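Local coordinates for protein amidohydrolase (Thermotoga maritima, PDB 3OOQ) that is a member of the amidohydrolase family with a TIM-barrel-type catalytic domain, and probably hydrolyses an amide-type substrate, possibly allantoin, at residues A107-I117 and Q128-S136; E241-G252 and K265-P273. All blocks are in the same frame, centred on the assembly; numbering follows the deposited sequence.

Contact 1 and contact 2 both lie within the amidohydrolase family region, their centres about 21 Å apart and their nearest atoms about 5 Å apart, without touching. Both reach the same curled sheet, but differently. Contact 1 (107-117 with 128-136) is an antiparallel hairpin, buried throughout, held by a ladder of backbone bonds and by an aromatic ring closing its end. Contact 2 (241-252 with 265-273) is a parallel strand pair joined through helix 259-264, the alternation expected of a TIM barrel; it runs from a salt bridge at the surface to a histidine in the interior. Contact 1 combines backbone bonds with apolar side chains, whereas contact 2 adds charged and polar groups at its two extremes.

Contact 1 (A107-I117 and Q128-S136); sequences ALAGGVTSVMI and QGSVIKFRS
Phe134 reaches from the end of strand 128-133 back beside the start of strand 112-117, and its side chain contributes more to the contact than any other. Val112 O lies in the ring plane at the edge, 3.3 Å from Phe134 CD2. Ala107 CB approaches Phe134 CE2 at 3.8 Å, and Leu108, its side chain running antiparallel to that of Phe134, sets its CD2 branch against Phe134 CB. The Val115 side chain runs roughly perpendicular to that of Phe134, bringing CG1 to 3.7 Å from Phe134 CZ. With CG anti to its own carbonyl carbon (chi1 -57°), Phe134 swings its ring toward Ala107 and Val112 O.

Farther along, Val115 and Ile132 point the same way, flank to flank, CG2 of Val115 being 4.0 Å from Ile132 CD1. On the other face, Met116, a selenomethionine, sets its CG against Val131 CG2 and brings SE to Gly129 CA.

The backbone bonds form an antiparallel ladder. Val115 and Ile132 exchange two bonds, the shorter from Ile132 N to Val115 O at 2.9 Å, and Ile117 and Ser130 form a second hydrogen-bonded pair. Phe134 N extends the ladder to Thr113 O at 3.1 Å, as Phe134 itself turns through an inverse gamma turn.

Among polar side chains, the aliphatic part of Lys133 passes Ser114 OG, while its NZ forms salt bridges with Asp358, Asp360 and Asp381. Helix 103-108 ends in a Schellman motif at Gly111 and leads directly into the hairpin, which is flanked in the sheet by strand 54-64 beside 112-117 and strand 143-153 beside 125-133.

Contact 2 (E241-G252 and K265-P273); sequences EEFGFNLVIEHG and KKIPVVVGP
His251 and Gly272 meet at the buried, close-fitting end of the contact. ND1 of His251 donates to Gly272 O at 2.8 Å, the oxygen lying near the ring plane and the donor on a carbonyl lone pair; this bond should fix the ring's rotation. Pro273, after a cis peptide bond, brings CD to 3.5 Å from the same ND1. A water accepts from Gly272 N and donates to His251 O, a second link between these backbones.

Next to it, strands 247-249 and 269-271 run parallel. Ile249 N donates almost straight to Pro268 O (173° at the hydrogen), and Ile249 O receives Val270 N at 2.9 Å. Val248 spreads its two branches, CG1 anti to the backbone N (chi1 176°): CG1 meets Val270 CG2 at 3.8 Å, while CG2 touches Pro268 CG. Glu250 runs alongside Val270 with OE2 against its CG2, and the carboxylate is paired with Arg224 through OE1. On the side of Ile249, Ile267 CG2 touches both Ile249 CG1 and Leu247 CG.

The opposite end is looser and open to solvent. There, extended Lys265 lies across Glu241, and NZ meets the syn lone pair of OE2 at 2.7 Å, a single surface salt bridge.

His251 also stacks on His228 and meets the rings of His63 and His226, a histidine cluster consistent with the metal centre of amidohydrolases. Strand 223-227 pairs with 247-249 on its other edge, strand 301-303 continues beyond 269-271, and helix 230-243 packs against Leu247, Ile249 and Ile267.

Contact 1 (A107-I117 and Q128-S136)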
ATOM      1  N   ALA F 107      36.060 -16.805 -16.792  1.00 23.94           N
ATOM      2  CA  ALA F 107      37.140 -16.364 -15.878  1.00 23.05           C
ATOM      3  C   ALA F 107      38.457 -17.143 -16.104  1.00 23.22           C
ATOM      4  O   ALA F 107      39.545 -16.562 -16.088  1.00 22.79           O
ATOM      5  CB  ALA F 107      36.700 -16.475 -14.439  1.00 21.42           C
ATOM      6  N   LEU F 108      38.329 -18.452 -16.317  1.00 23.30           N
ATOM      7  CA  LEU F 108      39.451 -19.298 -16.723  1.00 23.92           C
ATOM      8  C   LEU F 108      40.059 -18.815 -18.047  1.00 24.59           C
ATOM      9  O   LEU F 108      41.278 -18.719 -18.165  1.00 26.38           O
ATOM     10  CB  LEU F 108      39.014 -20.769 -16.797  1.00 24.00           C
ATOM     11  CG  LEU F 108      38.644 -21.461 -15.467  1.00 23.45           C
ATOM     12  CD1 LEU F 108      37.914 -22.791 -15.709  1.00 24.52           C
ATOM     13  CD2 LEU F 108      39.877 -21.691 -14.576  1.00 23.94           C
ATOM     14  N   ALA F 109      39.220 -18.488 -19.027  1.00 23.02           N
ATOM     15  CA  ALA F 109      39.680 -17.900 -20.279  1.00 22.62           C
ATOM     16  C   ALA F 109      40.374 -16.529 -20.099  1.00 23.06           C
ATOM     17  O   ALA F 109      41.003 -16.028 -21.034  1.00 23.43           O
ATOM     18  CB  ALA F 109      38.499 -17.805 -21.319  1.00 22.11           C
ATOM     19  N   GLY F 110      40.232 -15.922 -18.919  1.00 22.47           N
ATOM     20  CA  GLY F 110      40.986 -14.718 -18.575  1.00 22.64           C
ATOM     21  C   GLY F 110      42.112 -14.973 -17.581  1.00 22.67           C
ATOM     22  O   GLY F 110      42.754 -14.042 -17.092  1.00 22.38           O
ATOM     23  N   GLY F 111      42.329 -16.239 -17.257  1.00 23.27           N
ATOM     24  CA  GLY F 111      43.481 -16.644 -16.470  1.00 23.45           C
ATOM     25  C   GLY F 111      43.303 -16.595 -14.974  1.00 22.97           C
ATOM     26  O   GLY F 111      44.281 -16.653 -14.250  1.00 23.47           O
ATOM     27  N   VAL F 112      42.055 -16.499 -14.509  1.00 22.69           N
ATOM     28  CA  VAL F 112      41.741 -16.492 -13.082  1.00 21.65           C
ATOM     29  C   VAL F 112      41.396 -17.897 -12.590  1.00 21.62           C
ATOM     30  O   VAL F 112      40.519 -18.571 -13.147  1.00 21.33           O
ATOM     31  CB  VAL F 112      40.554 -15.536 -12.768  1.00 21.75           C
ATOM     32  CG1 VAL F 112      40.282 -15.496 -11.267  1.00 19.12           C
ATOM     33  CG2 VAL F 112      40.868 -14.130 -13.270  1.00 20.19           C
ATOM     34  N   THR F 113      42.064 -18.341 -11.531  1.00 21.49           N
ATOM     35  CA  THR F 113      41.866 -19.711 -11.069  1.00 22.16           C
ATOM     36  C   THR F 113      41.272 -19.818  -9.666  1.00 22.57           C
ATOM     37  O   THR F 113      40.596 -20.793  -9.358  1.00 24.08           O
ATOM     38  CB  THR F 113      43.188 -20.513 -11.117  1.00 22.94           C
ATOM     39  OG1 THR F 113      44.183 -19.824 -10.349  1.00 23.02           O
ATOM     40  CG2 THR F 113      43.668 -20.674 -12.550  1.00 23.06           C
ATOM     41  N   SER F 114      41.531 -18.828  -8.819  1.00 21.98           N
ATOM     42  CA  SER F 114      41.058 -18.834  -7.420  1.00 22.17           C
ATOM     43  C   SER F 114      40.405 -17.502  -7.060  1.00 21.68           C
ATOM     44  O   SER F 114      40.848 -16.451  -7.514  1.00 21.64           O
ATOM     45  CB  SER F 114      42.226 -19.087  -6.444  1.00 22.30           C
ATOM     46  OG  SER F 114      42.795 -20.380  -6.623  1.00 28.60           O
ATOM     47  N   VAL F 115      39.370 -17.550  -6.229  1.00 20.87           N
ATOM     48  CA  VAL F 115      38.696 -16.340  -5.764  1.00 20.64           C
ATOM     49  C   VAL F 115      38.179 -16.549  -4.353  1.00 21.22           C
ATOM     50  O   VAL F 115      37.880 -17.677  -3.941  1.00 21.41           O
ATOM     51  CB  VAL F 115      37.466 -15.941  -6.677  1.00 20.71           C
ATOM     52  CG1 VAL F 115      37.869 -15.805  -8.148  1.00 23.51           C
ATOM     53  CG2 VAL F 115      36.360 -16.989  -6.574  1.00 23.29           C
HETATM   54  N   MSE F 116      38.069 -15.465  -3.607  1.00 23.05           N
HETATM   55  CA  MSE F 116      37.173 -15.492  -2.471  1.00 25.64           C
HETATM   56  C   MSE F 116      35.753 -15.079  -2.899  1.00 23.84           C
HETATM   57  O   MSE F 116      35.521 -13.966  -3.383  1.00 22.66           O
HETATM   58  CB  MSE F 116      37.643 -14.657  -1.291  1.00 30.44           C
HETATM   59  CG  MSE F 116      36.909 -15.150  -0.020  1.00 20.94           C
HETATM   60 SE   MSE F 116      37.095 -14.126   1.510  1.00 39.63          SE
HETATM   61  CE  MSE F 116      36.559 -12.360   0.818  1.00 22.10           C
ATOM     62  N   ILE F 117      34.821 -16.014  -2.743  1.00 22.71           N
ATOM     63  CA  ILE F 117      33.418 -15.715  -2.917  1.00 21.96           C
ATOM     64  C   ILE F 117      32.918 -15.178  -1.587  1.00 21.29           C
ATOM     65  O   ILE F 117      33.228 -15.726  -0.516  1.00 21.60           O
ATOM     66  CB  ILE F 117      32.601 -16.944  -3.372  1.00 23.04           C
ATOM     67  CG1 ILE F 117      32.877 -18.149  -2.464  1.00 26.24           C
ATOM     68  CG2 ILE F 117      32.900 -17.232  -4.845  1.00 26.43           C
ATOM     69  CD1 ILE F 117      31.932 -19.344  -2.647  1.00 24.26           C
ATOM     70  N   GLN F 128      29.578 -15.120   5.508  1.00 19.84           N
ATOM     71  CA  GLN F 128      30.943 -15.651   5.426  1.00 19.68           C
ATOM     72  C   GLN F 128      31.441 -15.813   4.009  1.00 19.95           C
ATOM     73  O   GLN F 128      30.699 -16.244   3.127  1.00 20.42           O
ATOM     74  CB  GLN F 128      31.062 -16.994   6.161  1.00 19.39           C
ATOM     75  CG  GLN F 128      30.711 -16.903   7.628  1.00 20.77           C
ATOM     76  CD  GLN F 128      30.252 -18.225   8.183  1.00 20.50           C
ATOM     77  OE1 GLN F 128      30.956 -19.223   8.086  1.00 21.57           O
ATOM     78  NE2 GLN F 128      29.057 -18.244   8.760  1.00 21.46           N
ATOM     79  N   GLY F 129      32.713 -15.465   3.815  1.00 19.80           N
ATOM     80  CA  GLY F 129      33.433 -15.727   2.580  1.00 19.49           C
ATOM     81  C   GLY F 129      34.160 -17.066   2.650  1.00 19.32           C
ATOM     82  O   GLY F 129      34.411 -17.573   3.743  1.00 18.31           O
ATOM     83  N   SER F 130      34.462 -17.631   1.472  1.00 19.06           N
ATOM     84  CA  SER F 130      35.244 -18.847   1.322  1.00 19.58           C
ATOM     85  C   SER F 130      36.158 -18.652   0.136  1.00 20.64           C
ATOM     86  O   SER F 130      35.773 -18.007  -0.828  1.00 21.26           O
ATOM     87  CB  SER F 130      34.326 -20.043   1.006  1.00 19.56           C
ATOM     88  OG  SER F 130      33.548 -20.428   2.124  1.00 28.64           O
ATOM     89  N   VAL F 131      37.358 -19.227   0.177  1.00 20.77           N
ATOM     90  CA  VAL F 131      38.235 -19.222  -0.986  1.00 20.10           C
ATOM     91  C   VAL F 131      38.032 -20.520  -1.735  1.00 20.51           C
ATOM     92  O   VAL F 131      38.065 -21.602  -1.151  1.00 20.55           O
ATOM     93  CB  VAL F 131      39.732 -19.088  -0.612  1.00 20.87           C
ATOM     94  CG1 VAL F 131      40.581 -19.032  -1.894  1.00 18.21           C
ATOM     95  CG2 VAL F 131      39.966 -17.866   0.271  1.00 17.15           C
ATOM     96  N   ILE F 132      37.807 -20.421  -3.036  1.00 21.48           N
ATOM     97  CA  ILE F 132      37.599 -21.604  -3.842  1.00 22.59           C
ATOM     98  C   ILE F 132      38.465 -21.543  -5.091  1.00 22.74           C
ATOM     99  O   ILE F 132      38.968 -20.478  -5.468  1.00 21.87           O
ATOM    100  CB  ILE F 132      36.089 -21.802  -4.222  1.00 23.77           C
ATOM    101  CG1 ILE F 132      35.553 -20.620  -5.044  1.00 19.13           C
ATOM    102  CG2 ILE F 132      35.225 -21.990  -2.969  1.00 19.24           C
ATOM    103  CD1 ILE F 132      35.426 -20.890  -6.503  1.00 25.09           C
ATOM    104  N   LYS F 133      38.631 -22.698  -5.723  1.00 23.68           N
ATOM    105  CA  LYS F 133      39.291 -22.785  -7.021  1.00 24.24           C
ATOM    106  C   LYS F 133      38.285 -23.324  -8.012  1.00 24.01           C
ATOM    107  O   LYS F 133      37.403 -24.078  -7.624  1.00 24.15           O
ATOM    108  CB  LYS F 133      40.450 -23.765  -6.964  1.00 24.58           C
ATOM    109  CG  LYS F 133      41.583 -23.362  -6.078  1.00 25.91           C
ATOM    110  CD  LYS F 133      42.780 -24.241  -6.411  1.00 24.96           C
ATOM    111  CE  LYS F 133      43.848 -24.099  -5.373  1.00 25.88           C
ATOM    112  NZ  LYS F 133      45.058 -24.812  -5.832  1.00 25.40           N
ATOM    113  N   PHE F 134      38.434 -22.957  -9.286  1.00 23.84           N
ATOM    114  CA  PHE F 134      37.504 -23.388 -10.333  1.00 23.48           C
ATOM    115  C   PHE F 134      37.874 -24.782 -10.847  1.00 24.86           C
ATOM    116  O   PHE F 134      38.097 -24.958 -12.041  1.00 24.89           O
ATOM    117  CB  PHE F 134      37.505 -22.390 -11.507  1.00 22.30           C
ATOM    118  CG  PHE F 134      37.160 -20.970 -11.126  1.00 23.50           C
ATOM    119  CD1 PHE F 134      36.095 -20.690 -10.262  1.00 20.47           C
ATOM    120  CD2 PHE F 134      37.862 -19.905 -11.690  1.00 21.00           C
ATOM    121  CE1 PHE F 134      35.772 -19.369  -9.915  1.00 22.55           C
ATOM    122  CE2 PHE F 134      37.544 -18.581 -11.350  1.00 23.43           C
ATOM    123  CZ  PHE F 134      36.484 -18.319 -10.456  1.00 19.99           C
ATOM    124  N   ARG F 135      37.936 -25.764  -9.943  1.00 26.50           N
ATOM    125  CA  ARG F 135      38.437 -27.094 -10.273  1.00 28.97           C
ATOM    126  C   ARG F 135      37.383 -28.163 -10.597  1.00 29.83           C
ATOM    127  O   ARG F 135      37.726 -29.191 -11.175  1.00 30.68           O
ATOM    128  CB  ARG F 135      39.424 -27.623  -9.201  1.00 30.80           C
ATOM    129  CG  ARG F 135      39.013 -27.369  -7.756  1.00 45.77           C
ATOM    130  CD  ARG F 135      39.771 -28.260  -6.758  1.00 34.07           C
ATOM    131  NE  ARG F 135      40.976 -27.680  -6.157  1.00 45.72           N
ATOM    132  CZ  ARG F 135      41.168 -27.478  -4.845  1.00 35.43           C
ATOM    133  NH1 ARG F 135      40.237 -27.784  -3.952  1.00 45.38           N
ATOM    134  NH2 ARG F 135      42.318 -26.966  -4.419  1.00 45.55           N
ATOM    135  N   SER F 136      36.121 -27.936 -10.236  1.00 28.96           N
ATOM    136  CA  SER F 136      35.121 -29.003 -10.287  1.00 29.12           C
ATOM    137  C   SER F 136      33.698 -28.422 -10.191  1.00 28.03           C
ATOM    138  O   SER F 136      33.509 -27.307  -9.715  1.00 25.36           O
ATOM    139  CB  SER F 136      35.386 -29.984  -9.123  1.00 29.50           C
ATOM    140  OG  SER F 136      34.320 -30.875  -8.906  1.00 35.50           O
TER

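Contact 2 (E241-G252 and K265-P273)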
ATOM      1  N   GLU F 241      39.509  -2.233  16.209  1.00 20.78           N
ATOM      2  CA  GLU F 241      40.383  -2.026  17.355  1.00 22.09           C
ATOM      3  C   GLU F 241      39.608  -2.088  18.676  1.00 22.12           C
ATOM      4  O   GLU F 241      40.110  -2.594  19.674  1.00 21.90           O
ATOM      5  CB  GLU F 241      41.131  -0.695  17.225  1.00 23.04           C
ATOM      6  CG  GLU F 241      42.217  -0.717  16.137  1.00 30.33           C
ATOM      7  CD  GLU F 241      42.738   0.668  15.793  1.00 23.68           C
ATOM      8  OE1 GLU F 241      42.188   1.672  16.301  1.00 31.40           O
ATOM      9  OE2 GLU F 241      43.674   0.772  14.976  1.00 31.61           O
ATOM     10  N   GLU F 242      38.382  -1.574  18.679  1.00 21.46           N
ATOM     11  CA  GLU F 242      37.572  -1.610  19.878  1.00 21.56           C
ATOM     12  C   GLU F 242      37.409  -3.055  20.366  1.00 21.34           C
ATOM     13  O   GLU F 242      37.491  -3.320  21.559  1.00 21.34           O
ATOM     14  CB  GLU F 242      36.210  -0.950  19.629  1.00 21.51           C
ATOM     15  CG  GLU F 242      35.198  -1.125  20.775  1.00 31.73           C
ATOM     16  CD  GLU F 242      33.945  -0.260  20.599  1.00 22.51           C
ATOM     17  OE1 GLU F 242      33.966   0.631  19.715  1.00 31.56           O
ATOM     18  OE2 GLU F 242      32.973  -0.458  21.359  1.00 31.56           O
ATOM     19  N   PHE F 243      37.217  -3.978  19.432  1.00 21.69           N
ATOM     20  CA  PHE F 243      36.908  -5.347  19.771  1.00 22.33           C
ATOM     21  C   PHE F 243      38.090  -6.286  19.594  1.00 22.97           C
ATOM     22  O   PHE F 243      37.969  -7.456  19.897  1.00 23.71           O
ATOM     23  CB  PHE F 243      35.694  -5.829  18.966  1.00 21.74           C
ATOM     24  CG  PHE F 243      34.400  -5.164  19.374  1.00 21.11           C
ATOM     25  CD1 PHE F 243      33.726  -5.580  20.521  1.00 21.47           C
ATOM     26  CD2 PHE F 243      33.874  -4.105  18.627  1.00 21.67           C
ATOM     27  CE1 PHE F 243      32.551  -4.962  20.918  1.00 20.85           C
ATOM     28  CE2 PHE F 243      32.680  -3.475  19.017  1.00 20.45           C
ATOM     29  CZ  PHE F 243      32.024  -3.904  20.163  1.00 21.55           C
ATOM     30  N   GLY F 244      39.215  -5.758  19.117  1.00 23.05           N
ATOM     31  CA  GLY F 244      40.441  -6.526  18.903  1.00 23.80           C
ATOM     32  C   GLY F 244      40.341  -7.623  17.856  1.00 24.18           C
ATOM     33  O   GLY F 244      40.736  -8.752  18.110  1.00 25.59           O
ATOM     34  N   PHE F 245      39.800  -7.314  16.680  1.00 22.64           N
ATOM     35  CA  PHE F 245      39.836  -8.288  15.586  1.00 21.27           C
ATOM     36  C   PHE F 245      40.668  -7.837  14.376  1.00 20.71           C
ATOM     37  O   PHE F 245      40.981  -6.649  14.231  1.00 20.88           O
ATOM     38  CB  PHE F 245      38.429  -8.789  15.198  1.00 20.35           C
ATOM     39  CG  PHE F 245      37.446  -7.701  14.785  1.00 19.03           C
ATOM     40  CD1 PHE F 245      37.450  -7.179  13.493  1.00 19.94           C
ATOM     41  CD2 PHE F 245      36.460  -7.267  15.664  1.00 20.58           C
ATOM     42  CE1 PHE F 245      36.513  -6.242  13.099  1.00 18.06           C
ATOM     43  CE2 PHE F 245      35.514  -6.317  15.268  1.00 18.69           C
ATOM     44  CZ  PHE F 245      35.545  -5.810  13.989  1.00 19.79           C
ATOM     45  N   ASN F 246      41.044  -8.797  13.532  1.00 20.33           N
ATOM     46  CA  ASN F 246      41.753  -8.509  12.286  1.00 20.09           C
ATOM     47  C   ASN F 246      40.819  -8.043  11.201  1.00 20.04           C
ATOM     48  O   ASN F 246      39.702  -8.538  11.095  1.00 19.79           O
ATOM     49  CB  ASN F 246      42.503  -9.745  11.787  1.00 19.44           C
ATOM     50  CG  ASN F 246      43.604 -10.170  12.739  1.00 26.01           C
ATOM     51  OD1 ASN F 246      44.255  -9.333  13.303  1.00 19.01           O
ATOM     52  ND2 ASN F 246      43.788 -11.473  12.926  1.00 19.65           N
ATOM     53  N   LEU F 247      41.292  -7.115  10.376  1.00 20.44           N
ATOM     54  CA  LEU F 247      40.477  -6.619   9.279  1.00 21.03           C
ATOM     55  C   LEU F 247      41.213  -6.500   7.975  1.00 19.95           C
ATOM     56  O   LEU F 247      42.436  -6.348   7.930  1.00 20.94           O
ATOM     57  CB  LEU F 247      39.809  -5.265   9.626  1.00 22.11           C
ATOM     58  CG  LEU F 247      40.549  -3.930   9.429  1.00 20.64           C
ATOM     59  CD1 LEU F 247      39.604  -2.791   9.159  1.00 23.10           C
ATOM     60  CD2 LEU F 247      41.374  -3.600  10.655  1.00 23.55           C
ATOM     61  N   VAL F 248      40.426  -6.548   6.914  1.00 18.97           N
ATOM     62  CA  VAL F 248      40.826  -6.158   5.585  1.00 19.17           C
ATOM     63  C   VAL F 248      39.800  -5.110   5.152  1.00 19.46           C
ATOM     64  O   VAL F 248      38.612  -5.242   5.426  1.00 18.84           O
ATOM     65  CB  VAL F 248      40.785  -7.387   4.615  1.00 18.94           C
ATOM     66  CG1 VAL F 248      41.114  -6.991   3.201  1.00 19.31           C
ATOM     67  CG2 VAL F 248      41.746  -8.515   5.092  1.00 19.93           C
ATOM     68  N   ILE F 249      40.258  -4.060   4.487  1.00 20.14           N
ATOM     69  CA  ILE F 249      39.351  -3.079   3.906  1.00 19.84           C
ATOM     70  C   ILE F 249      39.036  -3.474   2.463  1.00 20.88           C
ATOM     71  O   ILE F 249      39.964  -3.720   1.679  1.00 22.10           O
ATOM     72  CB  ILE F 249      39.984  -1.684   3.927  1.00 19.66           C
ATOM     73  CG1 ILE F 249      40.253  -1.212   5.372  1.00 15.40           C
ATOM     74  CG2 ILE F 249      39.118  -0.698   3.172  1.00 15.48           C
ATOM     75  CD1 ILE F 249      38.968  -0.825   6.160  1.00 19.97           C
ATOM     76  N   GLU F 250      37.747  -3.561   2.125  1.00 20.26           N
ATOM     77  CA  GLU F 250      37.320  -3.870   0.760  1.00 20.48           C
ATOM     78  C   GLU F 250      37.000  -2.583   0.013  1.00 19.77           C
ATOM     79  O   GLU F 250      36.332  -1.698   0.553  1.00 18.73           O
ATOM     80  CB  GLU F 250      36.072  -4.768   0.736  1.00 21.19           C
ATOM     81  CG  GLU F 250      36.018  -5.884   1.748  1.00 24.89           C
ATOM     82  CD  GLU F 250      37.233  -6.799   1.695  1.00 23.73           C
ATOM     83  OE1 GLU F 250      37.702  -7.175   2.787  1.00 25.68           O
ATOM     84  OE2 GLU F 250      37.722  -7.127   0.579  1.00 25.56           O
ATOM     85  N   HIS F 251      37.451  -2.518  -1.241  1.00 20.67           N
ATOM     86  CA  HIS F 251      37.348  -1.336  -2.124  1.00 22.54           C
ATOM     87  C   HIS F 251      38.272  -0.195  -1.674  1.00 23.00           C
ATOM     88  O   HIS F 251      39.189   0.186  -2.414  1.00 23.40           O
ATOM     89  CB  HIS F 251      35.910  -0.844  -2.298  1.00 24.15           C
ATOM     90  CG  HIS F 251      34.911  -1.942  -2.490  1.00 27.53           C
ATOM     91  ND1 HIS F 251      34.877  -2.727  -3.623  1.00 25.98           N
ATOM     92  CD2 HIS F 251      33.905  -2.382  -1.693  1.00 25.84           C
ATOM     93  CE1 HIS F 251      33.895  -3.610  -3.515  1.00 27.10           C
ATOM     94  NE2 HIS F 251      33.286  -3.418  -2.357  1.00 26.72           N
ATOM     95  N   GLY F 252      38.021   0.355  -0.484  1.00 21.93           N
ATOM     96  CA  GLY F 252      38.880   1.403   0.085  1.00 21.80           C
ATOM     97  C   GLY F 252      39.106   2.549  -0.888  1.00 21.77           C
ATOM     98  O   GLY F 252      40.219   3.057  -1.034  1.00 21.58           O
ATOM     99  N   LYS F 265      49.542   0.912  10.460  1.00 28.04           N
ATOM    100  CA  LYS F 265      48.755  -0.118  11.139  1.00 26.48           C
ATOM    101  C   LYS F 265      48.740  -1.464  10.417  1.00 25.30           C
ATOM    102  O   LYS F 265      48.093  -2.410  10.882  1.00 24.64           O
ATOM    103  CB  LYS F 265      47.319   0.381  11.387  1.00 26.45           C
ATOM    104  CG  LYS F 265      47.230   1.525  12.408  1.00 26.61           C
ATOM    105  CD  LYS F 265      45.813   2.022  12.581  1.00 26.65           C
ATOM    106  CE  LYS F 265      45.752   3.057  13.695  1.00 27.50           C
ATOM    107  NZ  LYS F 265      44.353   3.309  14.164  1.00 26.64           N
ATOM    108  N   LYS F 266      49.431  -1.559   9.281  1.00 25.32           N
ATOM    109  CA  LYS F 266      49.507  -2.831   8.543  1.00 25.73           C
ATOM    110  C   LYS F 266      48.127  -3.363   8.112  1.00 24.51           C
ATOM    111  O   LYS F 266      47.870  -4.571   8.168  1.00 24.52           O
ATOM    112  CB  LYS F 266      50.206  -3.905   9.390  1.00 27.85           C
ATOM    113  CG  LYS F 266      51.721  -3.948   9.314  1.00 43.08           C
ATOM    114  CD  LYS F 266      52.333  -2.737   9.961  1.00 31.45           C
ATOM    115  CE  LYS F 266      53.745  -3.026  10.508  1.00 44.27           C
ATOM    116  NZ  LYS F 266      54.528  -3.889   9.585  1.00 33.28           N
ATOM    117  N   ILE F 267      47.245  -2.466   7.689  1.00 23.25           N
ATOM    118  CA  ILE F 267      45.906  -2.874   7.250  1.00 22.17           C
ATOM    119  C   ILE F 267      45.884  -3.037   5.733  1.00 21.22           C
ATOM    120  O   ILE F 267      46.205  -2.109   4.986  1.00 20.47           O
ATOM    121  CB  ILE F 267      44.819  -1.884   7.726  1.00 21.86           C
ATOM    122  CG1 ILE F 267      44.818  -1.827   9.257  1.00 21.75           C
ATOM    123  CG2 ILE F 267      43.418  -2.306   7.183  1.00 21.05           C
ATOM    124  CD1 ILE F 267      44.109  -0.605   9.849  1.00 22.22           C
ATOM    125  N   PRO F 268      45.525  -4.237   5.266  1.00 20.72           N
ATOM    126  CA  PRO F 268      45.566  -4.391   3.829  1.00 19.98           C
ATOM    127  C   PRO F 268      44.277  -3.876   3.207  1.00 19.32           C
ATOM    128  O   PRO F 268      43.248  -3.750   3.906  1.00 18.77           O
ATOM    129  CB  PRO F 268      45.678  -5.905   3.645  1.00 20.41           C
ATOM    130  CG  PRO F 268      44.974  -6.469   4.844  1.00 27.53           C
ATOM    131  CD  PRO F 268      45.261  -5.512   5.967  1.00 20.22           C
ATOM    132  N   VAL F 269      44.348  -3.595   1.908  1.00 18.40           N
ATOM    133  CA  VAL F 269      43.235  -3.064   1.151  1.00 18.79           C
ATOM    134  C   VAL F 269      43.099  -3.817  -0.166  1.00 20.35           C
ATOM    135  O   VAL F 269      44.047  -3.874  -0.953  1.00 20.61           O
ATOM    136  CB  VAL F 269      43.403  -1.575   0.834  1.00 17.14           C
ATOM    137  CG1 VAL F 269      42.140  -1.040   0.154  1.00 16.28           C
ATOM    138  CG2 VAL F 269      43.713  -0.785   2.094  1.00 16.44           C
ATOM    139  N   VAL F 270      41.925  -4.409  -0.382  1.00 20.35           N
ATOM    140  CA  VAL F 270      41.570  -4.970  -1.681  1.00 20.26           C
ATOM    141  C   VAL F 270      40.919  -3.858  -2.494  1.00 20.56           C
ATOM    142  O   VAL F 270      39.726  -3.578  -2.335  1.00 20.64           O
ATOM    143  CB  VAL F 270      40.616  -6.201  -1.565  1.00 19.35           C
ATOM    144  CG1 VAL F 270      40.412  -6.826  -2.922  1.00 18.57           C
ATOM    145  CG2 VAL F 270      41.210  -7.259  -0.618  1.00 18.82           C
ATOM    146  N   VAL F 271      41.714  -3.214  -3.345  1.00 21.07           N
ATOM    147  CA  VAL F 271      41.243  -2.085  -4.158  1.00 21.30           C
ATOM    148  C   VAL F 271      40.444  -2.594  -5.361  1.00 22.24           C
ATOM    149  O   VAL F 271      40.544  -3.766  -5.737  1.00 22.33           O
ATOM    150  CB  VAL F 271      42.386  -1.125  -4.616  1.00 21.48           C
ATOM    151  CG1 VAL F 271      43.198  -0.635  -3.433  1.00 20.49           C
ATOM    152  CG2 VAL F 271      43.322  -1.810  -5.612  1.00 21.04           C
ATOM    153  N   GLY F 272      39.633  -1.706  -5.937  1.00 22.25           N
ATOM    154  CA  GLY F 272      38.746  -2.075  -7.027  1.00 22.03           C
ATOM    155  C   GLY F 272      37.325  -2.274  -6.519  1.00 21.51           C
ATOM    156  O   GLY F 272      37.104  -2.341  -5.307  1.00 21.37           O
ATOM    157  N   PRO F 273      36.348  -2.318  -7.438  1.00 21.33           N
ATOM    158  CA  PRO F 273      36.576  -2.169  -8.884  1.00 21.71           C
ATOM    159  C   PRO F 273      37.021  -0.735  -9.240  1.00 21.80           C
ATOM    160  O   PRO F 273      36.559   0.217  -8.620  1.00 22.15           O
ATOM    161  CB  PRO F 273      35.197  -2.465  -9.478  1.00 21.70           C
ATOM    162  CG  PRO F 273      34.214  -1.921  -8.395  1.00 22.59           C
ATOM    163  CD  PRO F 273      34.914  -2.219  -7.077  1.00 21.34           C
TER
HETATM  164  O   HOH W   1      39.254   0.913  -4.866  1.00 27.94           O